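Side-chain contacts in probable L,D-transpeptidase 3 (Mycobacterium tuberculosis, PDB 6D4K), which is a probable L,D-transpeptidase of peptidoglycan biosynthesis that may anchor proteins to peptidoglycan and is acylated by the beta-lactam faropenem: residues A57-A62 and L81-V86; G76-L81 and V86-D91. One frame throughout, in Å; residues are numbered along the deposited sequence.

Contact 1: A57-A62 and L81-V86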
loop_
_atom_site.group_PDB
_atom_site.type_symbol
_atom_site.label_atom_id
_atom_site.label_comp_id
_atom_site.label_asym_id
_atom_site.label_seq_id
_atom_site.Cartn_x
_atom_site.Cartn_y
_atom_site.Cartn_z
ATOM N N ALA A 57 -27.729 -4.467 -8.743
ATOM C CA ALA A 57 -28.110 -3.980 -10.059
ATOM C C ALA A 57 -28.190 -2.462 -10.090
ATOM O O ALA A 57 -28.000 -1.859 -11.152
ATOM C CB ALA A 57 -29.416 -4.629 -10.527
ATOM N N ASN A 58 -28.449 -1.823 -8.944
ATOM C CA ASN A 58 -28.463 -0.365 -8.900
ATOM C C ASN A 58 -27.069 0.243 -8.852
ATOM O O ASN A 58 -26.940 1.466 -8.982
ATOM C CB ASN A 58 -29.282 0.151 -7.716
ATOM C CG ASN A 58 -30.765 -0.173 -7.832
ATOM O OD1 ASN A 58 -31.280 -0.432 -8.924
ATOM N ND2 ASN A 58 -31.462 -0.143 -6.701
ATOM N N ARG A 59 -26.026 -0.572 -8.682
ATOM C CA ARG A 59 -24.691 -0.008 -8.529
ATOM C C ARG A 59 -24.195 0.646 -9.810
ATOM O O ARG A 59 -23.401 1.585 -9.747
ATOM C CB ARG A 59 -23.723 -1.068 -7.998
ATOM C CG ARG A 59 -24.027 -1.438 -6.556
ATOM C CD ARG A 59 -23.062 -2.436 -5.957
ATOM N NE ARG A 59 -23.313 -2.588 -4.525
ATOM C CZ ARG A 59 -22.635 -3.403 -3.725
ATOM N NH1 ARG A 59 -21.656 -4.152 -4.213
ATOM N NH2 ARG A 59 -22.937 -3.465 -2.435
ATOM N N HIS A 60 -24.648 0.187 -10.973
ATOM C CA HIS A 60 -24.216 0.835 -12.204
ATOM C C HIS A 60 -24.778 2.245 -12.310
ATOM O O HIS A 60 -24.066 3.176 -12.709
ATOM C CB HIS A 60 -24.593 -0.018 -13.406
ATOM C CG HIS A 60 -23.752 -1.245 -13.533
ATOM N ND1 HIS A 60 -22.373 -1.192 -13.533
ATOM C CD2 HIS A 60 -24.081 -2.554 -13.607
ATOM C CE1 HIS A 60 -21.892 -2.418 -13.631
ATOM N NE2 HIS A 60 -22.906 -3.262 -13.683
ATOM N N ALA A 61 -26.043 2.431 -11.938
ATOM C CA ALA A 61 -26.592 3.778 -11.910
ATOM C C ALA A 61 -25.890 4.630 -10.855
ATOM O O ALA A 61 -25.640 5.820 -11.077
ATOM C CB ALA A 61 -28.103 3.723 -11.701
ATOM N N ALA A 62 -25.556 4.042 -9.703
ATOM C CA ALA A 62 -24.819 4.794 -8.685
ATOM C C ALA A 62 -23.446 5.224 -9.212
ATOM O O ALA A 62 -23.036 6.370 -9.016
ATOM C CB ALA A 62 -24.715 3.984 -7.388
ATOM N N LEU A 81 -16.415 -1.455 -1.904
ATOM C CA LEU A 81 -15.819 -1.918 -0.653
ATOM C C LEU A 81 -16.861 -2.325 0.381
ATOM O O LEU A 81 -16.579 -3.168 1.242
ATOM C CB LEU A 81 -14.916 -0.830 -0.063
ATOM C CG LEU A 81 -13.830 -0.287 -0.990
ATOM C CD1 LEU A 81 -12.906 0.690 -0.276
ATOM C CD2 LEU A 81 -13.042 -1.432 -1.594
ATOM N N ASP A 82 -18.047 -1.730 0.314
ATOM C CA ASP A 82 -19.176 -2.024 1.185
ATOM C C ASP A 82 -20.413 -1.579 0.418
ATOM O O ASP A 82 -20.304 -0.992 -0.660
ATOM C CB ASP A 82 -19.046 -1.272 2.518
ATOM C CG ASP A 82 -19.669 -2.018 3.699
ATOM O OD1 ASP A 82 -20.589 -2.848 3.505
ATOM O OD2 ASP A 82 -19.231 -1.756 4.841
ATOM N N ASN A 83 -21.596 -1.860 0.978
ATOM C CA ASN A 83 -22.836 -1.428 0.332
ATOM C C ASN A 83 -22.916 0.077 0.199
ATOM O O ASN A 83 -23.672 0.576 -0.642
ATOM C CB ASN A 83 -24.074 -1.879 1.113
ATOM C CG ASN A 83 -24.134 -3.366 1.302
ATOM O OD1 ASN A 83 -24.050 -4.130 0.337
ATOM N ND2 ASN A 83 -24.307 -3.795 2.549
ATOM N N ASP A 84 -22.156 0.815 1.007
ATOM C CA ASP A 84 -22.205 2.270 0.989
ATOM C C ASP A 84 -20.866 2.913 0.665
ATOM O O ASP A 84 -20.701 4.117 0.909
ATOM C CB ASP A 84 -22.736 2.815 2.322
ATOM C CG ASP A 84 -21.875 2.409 3.515
ATOM O OD1 ASP A 84 -22.123 2.927 4.629
ATOM O OD2 ASP A 84 -20.960 1.575 3.354
ATOM N N VAL A 85 -19.890 2.149 0.167
ATOM C CA VAL A 85 -18.585 2.704 -0.178
ATOM C C VAL A 85 -18.142 2.121 -1.508
ATOM O O VAL A 85 -17.968 0.904 -1.630
ATOM C CB VAL A 85 -17.511 2.449 0.890
ATOM C CG1 VAL A 85 -16.161 2.995 0.402
ATOM C CG2 VAL A 85 -17.907 3.104 2.224
ATOM N N VAL A 86 -17.918 2.985 -2.494
ATOM C CA VAL A 86 -17.303 2.571 -3.751
ATOM C C VAL A 86 -16.017 3.365 -3.930
ATOM O O VAL A 86 -15.977 4.573 -3.679
ATOM C CB VAL A 86 -18.244 2.685 -4.983
ATOM C CG1 VAL A 86 -18.557 4.143 -5.344
ATOM C CG2 VAL A 86 -17.676 1.919 -6.187
#
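Asp82 and Asn83, the two residues that Arg59 reaches across this contact, are tied to each other by a hydrogen bond of 2.9 Å from Asn83 N to Asp82 OD1. The oxygen receives the N-H on its anti side, 24° out of the carboxylate plane. Both residues belong to a type I beta turn, Asp82 to Val85, at the tip of a beta hairpin in the bacterial Ig domain. At the base of the turn, Val85 O accepts two N-H groups, Leu81 N at 2.8 Å and Asp82 N at 3.3 Å. This pairing of two residues with one is a classic beta bulge. The return bond from Val85 N to Asp82 O is weak. Backbone bonds from Asn83 to Ile53 and from Asp84 to Phe49 hold the turn from outside.

Arg59 comes from helix 59-65, and its side chain also packs on Trp80. Its CG lies anti to the carbonyl carbon (chi1 -69°), and the chain runs extended from CG to NE. That straight arm spans most of the gap between helix and turn. The guanidinium presents its edge to Asn83, with Arg59 NH2 3.1 Å from Asn83 OD1. The angle is poor, so this is a polar approach and not a hydrogen bond. The guanidinium and amide planes are 49° apart. Asp82 O lies obliquely, 4.0 Å from Arg59 NH2. The Asp82 carboxylate is more distant, with OD1 6.4 Å from Arg59 NH2, so any attraction would be long-range. Arg59 NH2 also packs against the turn backbone, 3.4 Å from Asn83 CA.

Contact 2: G76-L81 and V86-D91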
loop_
_atom_site.group_PDB
_atom_site.type_symbol
_atom_site.label_atom_id
_atom_site.label_comp_id
_atom_site.label_asym_id
_atom_site.label_seq_id
_atom_site.Cartn_x
_atom_site.Cartn_y
_atom_site.Cartn_z
ATOM N N GLY A 76 -10.142 5.007 -14.826
ATOM C CA GLY A 76 -10.122 4.191 -13.630
ATOM C C GLY A 76 -11.257 3.193 -13.597
ATOM O O GLY A 76 -12.041 3.069 -14.539
ATOM N N LYS A 77 -11.320 2.454 -12.495
ATOM C CA LYS A 77 -12.303 1.388 -12.349
ATOM C C LYS A 77 -12.923 1.442 -10.958
ATOM O O LYS A 77 -12.216 1.640 -9.971
ATOM C CB LYS A 77 -11.648 0.016 -12.555
ATOM C CG LYS A 77 -11.164 -0.240 -13.977
ATOM C CD LYS A 77 -10.223 -1.435 -14.038
ATOM C CE LYS A 77 -9.801 -1.727 -15.470
ATOM N NZ LYS A 77 -8.933 -0.641 -15.981
ATOM N N PHE A 78 -14.233 1.222 -10.883
ATOM C CA PHE A 78 -14.935 1.207 -9.608
ATOM C C PHE A 78 -14.855 -0.167 -8.951
ATOM O O PHE A 78 -15.010 -1.199 -9.611
ATOM C CB PHE A 78 -16.410 1.567 -9.797
ATOM C CG PHE A 78 -16.663 3.034 -10.029
ATOM C CD1 PHE A 78 -16.509 3.957 -8.999
ATOM C CD2 PHE A 78 -17.075 3.492 -11.276
ATOM C CE1 PHE A 78 -16.772 5.302 -9.211
ATOM C CE2 PHE A 78 -17.323 4.838 -11.494
ATOM C CZ PHE A 78 -17.180 5.746 -10.460
ATOM N N GLU A 79 -14.614 -0.164 -7.638
ATOM C CA GLU A 79 -14.662 -1.368 -6.813
ATOM C C GLU A 79 -15.494 -1.056 -5.582
ATOM O O GLU A 79 -15.229 -0.072 -4.887
ATOM C CB GLU A 79 -13.260 -1.775 -6.342
ATOM C CG GLU A 79 -12.230 -1.981 -7.426
ATOM C CD GLU A 79 -10.873 -2.344 -6.849
ATOM O OE1 GLU A 79 -10.653 -2.102 -5.638
ATOM O OE2 GLU A 79 -10.034 -2.881 -7.605
ATOM N N TRP A 80 -16.491 -1.884 -5.302
ATOM C CA TRP A 80 -17.343 -1.675 -4.140
ATOM C C TRP A 80 -16.688 -2.292 -2.908
ATOM O O TRP A 80 -16.408 -3.494 -2.883
ATOM C CB TRP A 80 -18.750 -2.229 -4.398
ATOM C CG TRP A 80 -19.477 -1.346 -5.364
ATOM C CD1 TRP A 80 -19.347 -1.341 -6.717
ATOM C CD2 TRP A 80 -20.392 -0.294 -5.037
ATOM N NE1 TRP A 80 -20.139 -0.357 -7.265
ATOM C CE2 TRP A 80 -20.795 0.299 -6.254
ATOM C CE3 TRP A 80 -20.907 0.204 -3.831
ATOM C CZ2 TRP A 80 -21.688 1.370 -6.308
ATOM C CZ3 TRP A 80 -21.817 1.244 -3.877
ATOM C CH2 TRP A 80 -22.182 1.839 -5.112
ATOM N N LEU A 81 -16.415 -1.455 -1.904
ATOM C CA LEU A 81 -15.819 -1.918 -0.653
ATOM C C LEU A 81 -16.861 -2.325 0.381
ATOM O O LEU A 81 -16.579 -3.168 1.242
ATOM C CB LEU A 81 -14.916 -0.830 -0.063
ATOM C CG LEU A 81 -13.830 -0.287 -0.990
ATOM C CD1 LEU A 81 -12.906 0.690 -0.276
ATOM C CD2 LEU A 81 -13.042 -1.432 -1.594
ATOM N N VAL A 86 -17.918 2.985 -2.494
ATOM C CA VAL A 86 -17.303 2.571 -3.751
ATOM C C VAL A 86 -16.017 3.365 -3.930
ATOM O O VAL A 86 -15.977 4.573 -3.679
ATOM C CB VAL A 86 -18.244 2.685 -4.983
ATOM C CG1 VAL A 86 -18.557 4.143 -5.344
ATOM C CG2 VAL A 86 -17.676 1.919 -6.187
ATOM N N GLN A 87 -14.954 2.690 -4.332
ATOM C CA GLN A 87 -13.717 3.393 -4.620
ATOM C C GLN A 87 -13.416 3.324 -6.104
ATOM O O GLN A 87 -13.732 2.334 -6.773
ATOM C CB GLN A 87 -12.531 2.868 -3.813
ATOM C CG GLN A 87 -11.919 1.578 -4.260
ATOM C CD GLN A 87 -10.685 1.266 -3.465
ATOM O OE1 GLN A 87 -10.298 2.039 -2.589
ATOM N NE2 GLN A 87 -10.074 0.123 -3.736
ATOM N N TRP A 88 -12.823 4.391 -6.608
ATOM C CA TRP A 88 -12.450 4.495 -8.012
ATOM C C TRP A 88 -10.932 4.433 -8.044
ATOM O O TRP A 88 -10.256 5.311 -7.498
ATOM C CB TRP A 88 -12.996 5.805 -8.555
ATOM C CG TRP A 88 -12.808 6.043 -10.012
ATOM C CD1 TRP A 88 -13.634 5.643 -11.034
ATOM C CD2 TRP A 88 -11.765 6.809 -10.620
ATOM N NE1 TRP A 88 -13.152 6.108 -12.245
ATOM C CE2 TRP A 88 -12.000 6.814 -12.013
ATOM C CE3 TRP A 88 -10.637 7.470 -10.124
ATOM C CZ2 TRP A 88 -11.165 7.486 -12.900
ATOM C CZ3 TRP A 88 -9.803 8.121 -11.012
ATOM C CH2 TRP A 88 -10.072 8.123 -12.390
ATOM N N VAL A 89 -10.406 3.376 -8.646
ATOM C CA VAL A 89 -8.975 3.088 -8.662
ATOM C C VAL A 89 -8.411 3.628 -9.968
ATOM O O VAL A 89 -8.787 3.131 -11.043
ATOM C CB VAL A 89 -8.738 1.574 -8.549
ATOM C CG1 VAL A 89 -7.252 1.243 -8.658
ATOM C CG2 VAL A 89 -9.362 1.042 -7.250
ATOM N N PRO A 90 -7.519 4.620 -9.942
ATOM C CA PRO A 90 -6.954 5.131 -11.198
ATOM C C PRO A 90 -6.126 4.070 -11.903
ATOM O O PRO A 90 -5.410 3.294 -11.269
ATOM C CB PRO A 90 -6.087 6.312 -10.752
ATOM C CG PRO A 90 -5.750 6.014 -9.309
ATOM C CD PRO A 90 -6.968 5.300 -8.755
ATOM N N ASP A 91 -6.206 4.067 -13.234
ATOM C CA ASP A 91 -5.447 3.095 -14.006
ATOM C C ASP A 91 -3.959 3.431 -14.063
ATOM O O ASP A 91 -3.143 2.560 -14.398
ATOM C CB ASP A 91 -5.963 3.088 -15.439
ATOM C CG ASP A 91 -7.328 2.445 -15.593
ATOM O OD1 ASP A 91 -7.716 1.586 -14.774
ATOM O OD2 ASP A 91 -7.995 2.770 -16.606
HETATM O O HOH W 1 -10.604 2.134 -16.955
#
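Phe78 and Trp88 meet at the apolar centre in an edge-to-face pair, their planes at 65°. Trp88 CD1 sits over the middle of the Phe78 ring, 3.6 Å from Phe78 CZ. Trp88 has CG anti to its backbone N (chi1 -175°), and Gly76 CA lies over one face of its indole, offset toward the rim. On the same face of the sheet, Val86 covers one face of Trp80. Val86 CG2 makes a CH-pi contact, 3.5 Å from the centroid of the Trp80 five-membered ring, and also touches Phe78 CD1.

The backbones pair as an antiparallel hairpin. Val89 N donates to Lys77 O at 2.8 Å. On the other face, Gln87 NE2 donates to Glu79 OE1 at 3.0 Å, from above the carboxylate plane. Val89 CG2 packs against the same carboxylate. At the far end, Lys77 NZ forms a salt bridge of 2.8 Å with Asp91 OD1. A water joins Gly76 O and Asp91 OD2, which is also hydrogen-bonded to Thr75 OG1.

Strand 76-80 is outermost in its four-stranded sheet. Strand 45-49 flanks 85-90 on the other side, and helix 59-65 packs on Trp80, whose NE1 is hydrogen-bonded to Glu63 OE2.

How the contacts relate
Both contacts lie in the bacterial Ig domain, with centres 11 Å apart. Along the chain, 57-62 comes first, followed by 76-81, 81-86 and 86-91, so the segments of the two contacts alternate. They share Leu81 and Val86, and both use strand 85-90. Contact 2 is the paired body of the hairpin, and contact 1 meets its turn from the helix. Trp80 links them: its CB lies 3.5 Å from Arg59 NH1, and its CH2 lies 4.0 Å from Ala62 CB. Helix 59-65 thus packs against Trp80 of the edge strand. Both contacts are structural packing, away from the predicted catalytic residues and the calcium site.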